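Side-chain contacts in imidazoleglycerol-phosphate dehydratase (Staphylococcus aureus subsp. aureus, PDB 2AE8), which catalyses the manganese-dependent dehydration of D-erythro-1-(imidazol-4-yl)glycerol 3-phosphate to 3-(imidazol-4-yl)-2-oxopropyl phosphate, the sixth step of histidine biosynthesis: residues Gln103-Met108 with Arg166-Asn171; Ser74-Asn79 with Arg199-Ala204. One frame throughout, in Å; residues are numbered along the deposited sequence.

How the interactions relate
The chain first passes through 74-79, where helix 61-74 ends and strand 77-82 begins. It then forms helix 90-111, which carries 103-108. Helix 159-171 brings in 166-171 and closes the loop of interaction 1. Helix 186-205 follows, and its segment 199-204 returns to 74-79 to close the longer loop of interaction 2. The two loops are nested and do not cross. Interaction 1 packs helix 90-111 on helix 159-171; interaction 2 sets the link between helix 61-74 and strand 77-82 against helix 186-205. The contacts meet at L105: its CD2 lies 3.9 Å from L76 CD1, and its CD1 lies 3.9 Å from L201 CD2. M108 SE also packs against L76.

Interaction 1 (Gln103-Met108 with Arg166-Asn171); sequences QLLLEM and RAVVIN
Two helix segments run nearly the same way, with the CA atoms of Q103 and N171 nearest, 5.2 Å apart. Their axes come within 8.6 Å and their directions differ by 29°. This is helix-helix packing inside the beta-alpha-beta sandwich of the dehydratase fold. Helix 159-171 is the crossover helix between the parallel strands 141-145 and 175-182, and its last turn leans on helix 90-111.

The side chains of Q103 and N171 lie alongside each other and point the same way. N171 CB rests 3.9 Å from Q103 N and also faces Q103 CG. The two amide planes are nearly perpendicular, so the groups do not stack. Q103 OE1 forms a weak hydrogen bond with K34 NZ.

Further into the core, L105 and V168 meet at a slant through one methyl each. V168 CG1, anti to the backbone N (chi1 170°), comes 4.1 Å from L105 CD1. Beyond this pair, V168 also packs on F197 of helix 186-205. L106 covers the end of the other helix, with its CB 3.7 Å from N171 O.

The N171 amide is held at both ends. OD1 accepts from R173 NH2 of a second subunit, which ties this helix end to the assembly. ND2, the other end of the amide, turns back on its own helix and donates a hydrogen bond to A167 O at 2.7 Å, in the carbonyl plane on a lone pair. These two bonds should fix the rotation of the amide. A167 O accepts a second, longer bond from N171 N, at 3.3 Å.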
ATOM      1  N   GLN B 103      -6.828   8.442 -50.661  1.00 30.17           N
ATOM      2  CA  GLN B 103      -6.474   9.364 -51.745  1.00 31.38           C
ATOM      3  C   GLN B 103      -7.663   9.615 -52.685  1.00 31.35           C
ATOM      4  O   GLN B 103      -7.920  10.756 -53.086  1.00 32.07           O
ATOM      5  CB  GLN B 103      -5.277   8.823 -52.542  1.00 31.45           C
ATOM      6  CG  GLN B 103      -3.930   9.012 -51.835  1.00 32.84           C
ATOM      7  CD  GLN B 103      -2.784   8.268 -52.507  1.00 32.31           C
ATOM      8  OE1 GLN B 103      -2.990   7.371 -53.329  1.00 34.77           O
ATOM      9  NE2 GLN B 103      -1.575   8.616 -52.133  1.00 34.69           N
ATOM     10  N   LEU B 104      -8.395   8.557 -53.017  1.00 30.89           N
ATOM     11  CA  LEU B 104      -9.582   8.696 -53.869  1.00 30.44           C
ATOM     12  C   LEU B 104     -10.681   9.456 -53.150  1.00 30.51           C
ATOM     13  O   LEU B 104     -11.381  10.287 -53.754  1.00 29.95           O
ATOM     14  CB  LEU B 104     -10.071   7.328 -54.350  1.00 30.04           C
ATOM     15  CG  LEU B 104      -9.079   6.600 -55.259  1.00 29.44           C
ATOM     16  CD1 LEU B 104      -9.602   5.192 -55.545  1.00 27.45           C
ATOM     17  CD2 LEU B 104      -8.786   7.386 -56.573  1.00 29.99           C
ATOM     18  N   LEU B 105     -10.813   9.217 -51.841  1.00 30.70           N
ATOM     19  CA  LEU B 105     -11.784   9.970 -51.050  1.00 30.25           C
ATOM     20  C   LEU B 105     -11.477  11.456 -51.089  1.00 29.93           C
ATOM     21  O   LEU B 105     -12.390  12.280 -51.206  1.00 29.75           O
ATOM     22  CB  LEU B 105     -11.864   9.467 -49.598  1.00 30.62           C
ATOM     23  CG  LEU B 105     -12.678   8.192 -49.355  1.00 31.24           C
ATOM     24  CD1 LEU B 105     -12.600   7.747 -47.854  1.00 29.90           C
ATOM     25  CD2 LEU B 105     -14.117   8.401 -49.781  1.00 28.38           C
ATOM     26  N   LEU B 106     -10.195  11.798 -50.992  1.00 30.54           N
ATOM     27  CA  LEU B 106      -9.800  13.206 -51.021  1.00 30.92           C
ATOM     28  C   LEU B 106     -10.205  13.821 -52.369  1.00 32.03           C
ATOM     29  O   LEU B 106     -10.793  14.898 -52.409  1.00 31.35           O
ATOM     30  CB  LEU B 106      -8.302  13.380 -50.761  1.00 30.92           C
ATOM     31  CG  LEU B 106      -7.792  14.831 -50.760  1.00 29.09           C
ATOM     32  CD1 LEU B 106      -8.589  15.750 -49.803  1.00 29.27           C
ATOM     33  CD2 LEU B 106      -6.311  14.897 -50.459  1.00 31.33           C
ATOM     34  N   GLU B 107      -9.936  13.105 -53.459  1.00 33.46           N
ATOM     35  CA  GLU B 107     -10.370  13.566 -54.788  1.00 35.94           C
ATOM     36  C   GLU B 107     -11.863  13.811 -54.833  1.00 36.41           C
ATOM     37  O   GLU B 107     -12.301  14.877 -55.259  1.00 37.09           O
ATOM     38  CB  GLU B 107      -9.926  12.592 -55.884  1.00 36.55           C
ATOM     39  CG  GLU B 107      -8.419  12.628 -56.100  1.00 40.28           C
ATOM     40  CD  GLU B 107      -7.850  14.045 -56.001  1.00 46.11           C
ATOM     41  OE1 GLU B 107      -8.347  14.946 -56.726  1.00 48.05           O
ATOM     42  OE2 GLU B 107      -6.911  14.263 -55.193  1.00 47.11           O
HETATM   43  N   MSE B 108     -12.636  12.861 -54.312  1.00 37.36           N
HETATM   44  CA  MSE B 108     -14.088  13.003 -54.195  1.00 38.83           C
HETATM   45  C   MSE B 108     -14.528  14.206 -53.358  1.00 37.91           C
HETATM   46  O   MSE B 108     -15.492  14.925 -53.712  1.00 37.24           O
HETATM   47  CB  MSE B 108     -14.694  11.727 -53.616  1.00 38.15           C
HETATM   48  CG  MSE B 108     -16.186  11.809 -53.424  1.00 39.91           C
HETATM   49 SE   MSE B 108     -16.916  10.217 -52.623  1.00 45.70          SE
HETATM   50  CE  MSE B 108     -16.259   8.877 -53.907  1.00 40.23           C
ATOM     51  N   ARG B 166      -5.769   4.374 -40.207  0.50 26.74           N
ATOM     52  CA  ARG B 166      -4.723   5.387 -40.296  0.50 27.30           C
ATOM     53  C   ARG B 166      -4.437   5.772 -41.751  0.50 27.26           C
ATOM     54  O   ARG B 166      -4.334   6.952 -42.070  0.50 27.10           O
ATOM     55  CB  ARG B 166      -3.444   4.915 -39.584  0.50 27.37           C
ATOM     56  CG  ARG B 166      -2.281   5.911 -39.635  0.50 29.51           C
ATOM     57  CD  ARG B 166      -1.654   6.186 -38.259  0.50 32.09           C
ATOM     58  NE  ARG B 166      -0.908   5.051 -37.716  0.50 34.61           N
ATOM     59  CZ  ARG B 166      -1.150   4.472 -36.539  0.50 35.12           C
ATOM     60  NH1 ARG B 166      -0.397   3.455 -36.146  0.50 38.87           N
ATOM     61  NH2 ARG B 166      -2.126   4.908 -35.748  0.50 34.73           N
ATOM     62  N   ALA B 167      -4.322   4.773 -42.622  1.00 27.34           N
ATOM     63  CA  ALA B 167      -4.042   4.997 -44.052  1.00 27.59           C
ATOM     64  C   ALA B 167      -5.197   5.762 -44.728  1.00 27.31           C
ATOM     65  O   ALA B 167      -4.965   6.735 -45.438  1.00 27.46           O
ATOM     66  CB  ALA B 167      -3.773   3.665 -44.772  1.00 27.43           C
ATOM     67  N   VAL B 168      -6.431   5.344 -44.464  1.00 28.00           N
ATOM     68  CA  VAL B 168      -7.614   5.994 -45.039  1.00 27.84           C
ATOM     69  C   VAL B 168      -7.795   7.436 -44.544  1.00 27.41           C
ATOM     70  O   VAL B 168      -7.957   8.366 -45.322  1.00 27.45           O
ATOM     71  CB  VAL B 168      -8.899   5.196 -44.742  1.00 28.43           C
ATOM     72  CG1 VAL B 168     -10.147   5.996 -45.130  1.00 28.24           C
ATOM     73  CG2 VAL B 168      -8.873   3.826 -45.438  1.00 27.78           C
ATOM     74  N   VAL B 169      -7.815   7.609 -43.237  1.00 26.44           N
ATOM     75  CA  VAL B 169      -8.137   8.884 -42.608  1.00 25.94           C
ATOM     76  C   VAL B 169      -7.100   9.943 -42.936  1.00 26.20           C
ATOM     77  O   VAL B 169      -7.434  11.098 -43.237  1.00 27.09           O
ATOM     78  CB  VAL B 169      -8.250   8.698 -41.049  1.00 26.28           C
ATOM     79  CG1 VAL B 169      -8.069  10.036 -40.301  1.00 25.94           C
ATOM     80  CG2 VAL B 169      -9.575   8.031 -40.708  1.00 25.21           C
ATOM     81  N   ILE B 170      -5.837   9.562 -42.886  1.00 25.79           N
ATOM     82  CA  ILE B 170      -4.763  10.528 -43.079  1.00 26.83           C
ATOM     83  C   ILE B 170      -4.713  10.973 -44.552  1.00 27.06           C
ATOM     84  O   ILE B 170      -4.563  12.161 -44.845  1.00 27.21           O
ATOM     85  CB  ILE B 170      -3.397   9.971 -42.597  1.00 26.72           C
ATOM     86  CG1 ILE B 170      -3.416   9.710 -41.051  1.00 27.79           C
ATOM     87  CG2 ILE B 170      -2.258  10.879 -42.998  1.00 28.25           C
ATOM     88  CD1 ILE B 170      -3.695  10.957 -40.181  1.00 28.07           C
ATOM     89  N   ASN B 171      -4.857  10.020 -45.465  1.00 27.23           N
ATOM     90  CA  ASN B 171      -4.769  10.344 -46.895  1.00 28.07           C
ATOM     91  C   ASN B 171      -6.028  11.004 -47.448  1.00 28.12           C
ATOM     92  O   ASN B 171      -5.956  11.784 -48.397  1.00 28.92           O
ATOM     93  CB  ASN B 171      -4.337   9.116 -47.693  1.00 27.94           C
ATOM     94  CG  ASN B 171      -2.919   8.769 -47.430  1.00 29.50           C
ATOM     95  OD1 ASN B 171      -2.009   9.448 -47.905  1.00 30.85           O
ATOM     96  ND2 ASN B 171      -2.702   7.756 -46.589  1.00 30.36           N
TER

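Interaction 2 (Ser74-Asn79 with Arg199-Ala204)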
ATOM      1  N   SER B  74     -21.547   3.215 -46.208  1.00 33.13           N
ATOM      2  CA  SER B  74     -21.148   4.548 -46.678  1.00 33.38           C
ATOM      3  C   SER B  74     -21.978   5.043 -47.876  1.00 34.51           C
ATOM      4  O   SER B  74     -22.012   6.242 -48.150  1.00 34.53           O
ATOM      5  CB  SER B  74     -19.669   4.586 -47.073  1.00 33.04           C
ATOM      6  OG  SER B  74     -19.415   3.786 -48.221  1.00 31.60           O
ATOM      7  N   GLY B  75     -22.601   4.111 -48.593  1.00 35.25           N
ATOM      8  CA  GLY B  75     -23.266   4.415 -49.866  1.00 36.56           C
ATOM      9  C   GLY B  75     -22.316   4.528 -51.052  1.00 37.26           C
ATOM     10  O   GLY B  75     -22.742   4.853 -52.168  1.00 38.26           O
ATOM     11  N   LEU B  76     -21.028   4.274 -50.828  1.00 37.35           N
ATOM     12  CA  LEU B  76     -20.033   4.376 -51.897  1.00 37.25           C
ATOM     13  C   LEU B  76     -19.739   3.025 -52.524  1.00 38.11           C
ATOM     14  O   LEU B  76     -19.645   2.018 -51.823  1.00 38.15           O
ATOM     15  CB  LEU B  76     -18.733   5.004 -51.387  1.00 36.96           C
ATOM     16  CG  LEU B  76     -18.857   6.309 -50.591  1.00 36.30           C
ATOM     17  CD1 LEU B  76     -17.544   6.639 -49.915  1.00 36.19           C
ATOM     18  CD2 LEU B  76     -19.312   7.455 -51.486  1.00 37.04           C
ATOM     19  N   SER B  77     -19.568   3.009 -53.845  1.00 37.87           N
ATOM     20  CA  SER B  77     -19.260   1.782 -54.559  1.00 38.08           C
ATOM     21  C   SER B  77     -17.760   1.618 -54.682  1.00 37.77           C
ATOM     22  O   SER B  77     -17.056   2.525 -55.133  1.00 37.70           O
ATOM     23  CB  SER B  77     -19.908   1.789 -55.951  1.00 38.39           C
ATOM     24  OG  SER B  77     -21.256   2.228 -55.839  1.00 41.49           O
ATOM     25  N   LEU B  78     -17.278   0.456 -54.276  1.00 37.55           N
ATOM     26  CA  LEU B  78     -15.872   0.139 -54.381  1.00 38.53           C
ATOM     27  C   LEU B  78     -15.648  -0.985 -55.361  1.00 39.04           C
ATOM     28  O   LEU B  78     -16.345  -2.003 -55.329  1.00 39.04           O
ATOM     29  CB  LEU B  78     -15.315  -0.304 -53.020  1.00 38.26           C
ATOM     30  CG  LEU B  78     -14.486   0.642 -52.175  1.00 38.52           C
ATOM     31  CD1 LEU B  78     -14.113  -0.069 -50.871  1.00 38.39           C
ATOM     32  CD2 LEU B  78     -13.231   1.082 -52.918  1.00 36.62           C
ATOM     33  N   ASN B  79     -14.662  -0.810 -56.223  1.00 40.01           N
ATOM     34  CA  ASN B  79     -14.183  -1.906 -57.028  1.00 40.96           C
ATOM     35  C   ASN B  79     -12.693  -2.049 -56.852  1.00 41.31           C
ATOM     36  O   ASN B  79     -11.928  -1.143 -57.164  1.00 41.42           O
ATOM     37  CB  ASN B  79     -14.587  -1.743 -58.494  1.00 41.12           C
ATOM     38  CG  ASN B  79     -16.078  -1.890 -58.683  1.00 42.02           C
ATOM     39  OD1 ASN B  79     -16.574  -2.987 -58.896  1.00 43.47           O
ATOM     40  ND2 ASN B  79     -16.809  -0.795 -58.526  1.00 44.01           N
ATOM     41  N   ARG B 199     -20.791   4.659 -41.807  1.00 29.05           N
ATOM     42  CA  ARG B 199     -22.014   5.409 -41.661  1.00 29.69           C
ATOM     43  C   ARG B 199     -21.725   6.863 -41.355  1.00 29.38           C
ATOM     44  O   ARG B 199     -22.325   7.742 -41.951  1.00 28.93           O
ATOM     45  CB  ARG B 199     -22.910   4.806 -40.590  1.00 30.05           C
ATOM     46  CG  ARG B 199     -23.564   3.508 -41.007  1.00 34.10           C
ATOM     47  CD  ARG B 199     -24.969   3.440 -40.457  1.00 38.77           C
ATOM     48  NE  ARG B 199     -25.833   2.724 -41.393  1.00 44.79           N
ATOM     49  CZ  ARG B 199     -27.107   3.020 -41.632  1.00 45.47           C
ATOM     50  NH1 ARG B 199     -27.716   4.027 -41.007  1.00 46.22           N
ATOM     51  NH2 ARG B 199     -27.774   2.291 -42.498  1.00 47.98           N
ATOM     52  N   ALA B 200     -20.802   7.111 -40.426  1.00 29.15           N
ATOM     53  CA  ALA B 200     -20.393   8.475 -40.076  1.00 28.88           C
ATOM     54  C   ALA B 200     -19.831   9.207 -41.293  1.00 29.28           C
ATOM     55  O   ALA B 200     -20.137  10.388 -41.508  1.00 29.06           O
ATOM     56  CB  ALA B 200     -19.339   8.457 -38.949  1.00 29.06           C
ATOM     57  N   LEU B 201     -18.980   8.523 -42.052  1.00 29.28           N
ATOM     58  CA  LEU B 201     -18.440   9.076 -43.293  1.00 30.35           C
ATOM     59  C   LEU B 201     -19.563   9.390 -44.277  1.00 31.16           C
ATOM     60  O   LEU B 201     -19.642  10.505 -44.775  1.00 31.86           O
ATOM     61  CB  LEU B 201     -17.410   8.139 -43.942  1.00 29.50           C
ATOM     62  CG  LEU B 201     -16.816   8.640 -45.272  1.00 30.18           C
ATOM     63  CD1 LEU B 201     -16.005   9.917 -45.102  1.00 28.45           C
ATOM     64  CD2 LEU B 201     -15.994   7.562 -45.956  1.00 28.95           C
ATOM     65  N   GLY B 202     -20.435   8.412 -44.529  1.00 32.22           N
ATOM     66  CA  GLY B 202     -21.607   8.614 -45.374  1.00 32.46           C
ATOM     67  C   GLY B 202     -22.367   9.872 -44.982  1.00 33.36           C
ATOM     68  O   GLY B 202     -22.650  10.724 -45.839  1.00 33.21           O
ATOM     69  N   ILE B 203     -22.687  10.002 -43.689  1.00 32.62           N
ATOM     70  CA  ILE B 203     -23.423  11.168 -43.175  1.00 32.81           C
ATOM     71  C   ILE B 203     -22.687  12.463 -43.505  1.00 33.02           C
ATOM     72  O   ILE B 203     -23.295  13.417 -43.983  1.00 32.78           O
ATOM     73  CB  ILE B 203     -23.654  11.096 -41.635  1.00 32.59           C
ATOM     74  CG1 ILE B 203     -24.776  10.102 -41.302  1.00 32.74           C
ATOM     75  CG2 ILE B 203     -23.962  12.492 -41.044  1.00 32.78           C
ATOM     76  CD1 ILE B 203     -24.682   9.510 -39.852  1.00 33.19           C
ATOM     77  N   ALA B 204     -21.383  12.486 -43.229  1.00 32.56           N
ATOM     78  CA  ALA B 204     -20.553  13.665 -43.455  1.00 32.65           C
ATOM     79  C   ALA B 204     -20.472  14.066 -44.941  1.00 32.72           C
ATOM     80  O   ALA B 204     -20.372  15.247 -45.256  1.00 32.37           O
ATOM     81  CB  ALA B 204     -19.163  13.427 -42.897  1.00 32.18           C
TER
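S74 and G202 bring the end of helix 61-74 against helix 186-205. In the beta-alpha-beta sandwich, helix 61-74 is the crossover helix between the parallel strands 55-57 and 77-82. The 74-79 segment is its exit: S74 ends the helix, G75 leaves it with positive phi (79°), and S77 starts the strand.

The first kind of contact is backbone on backbone. The CA atoms of S74 and G202 are 4.3 Å apart, and S74 O lies 3.7 Å from G202 CA. G202 has no side chain, so the main chain of the helix itself meets the carbonyl. This is van der Waals packing.

The second kind is apolar. The CB atoms of L76 and L201 are set toward the opposite segment, and one methyl of each side chain makes the contact: L76 CD1 is 4.4 Å from L201 CD2. The touch is light, but both side chains also pack on F70 of helix 61-74, which probably contributes to the substrate site, as in related enzymes. L201 has CG anti to its own N (chi1 179°), which places CD2 next to L76 CD1. L76 also touches I47 of strand 43-48, so the cluster reaches from helix 186-205 to the sheet.

Polar contacts surround the packing. R199 NE hydrogen-bonds to H73 ND1, just before the segment, which adds a second tie between the two helices. R199 also packs on Y118 of another subunit. Along the strand, S77 and N79 pair with S48 and S46 through backbone bonds.

S74 OG takes part in two hydrogen bonds. It hydrogen-bonds to F70 O within its own helix. It also accepts from L76 N at 3.1 Å with an N-H...O angle of 158°, forming an ST turn.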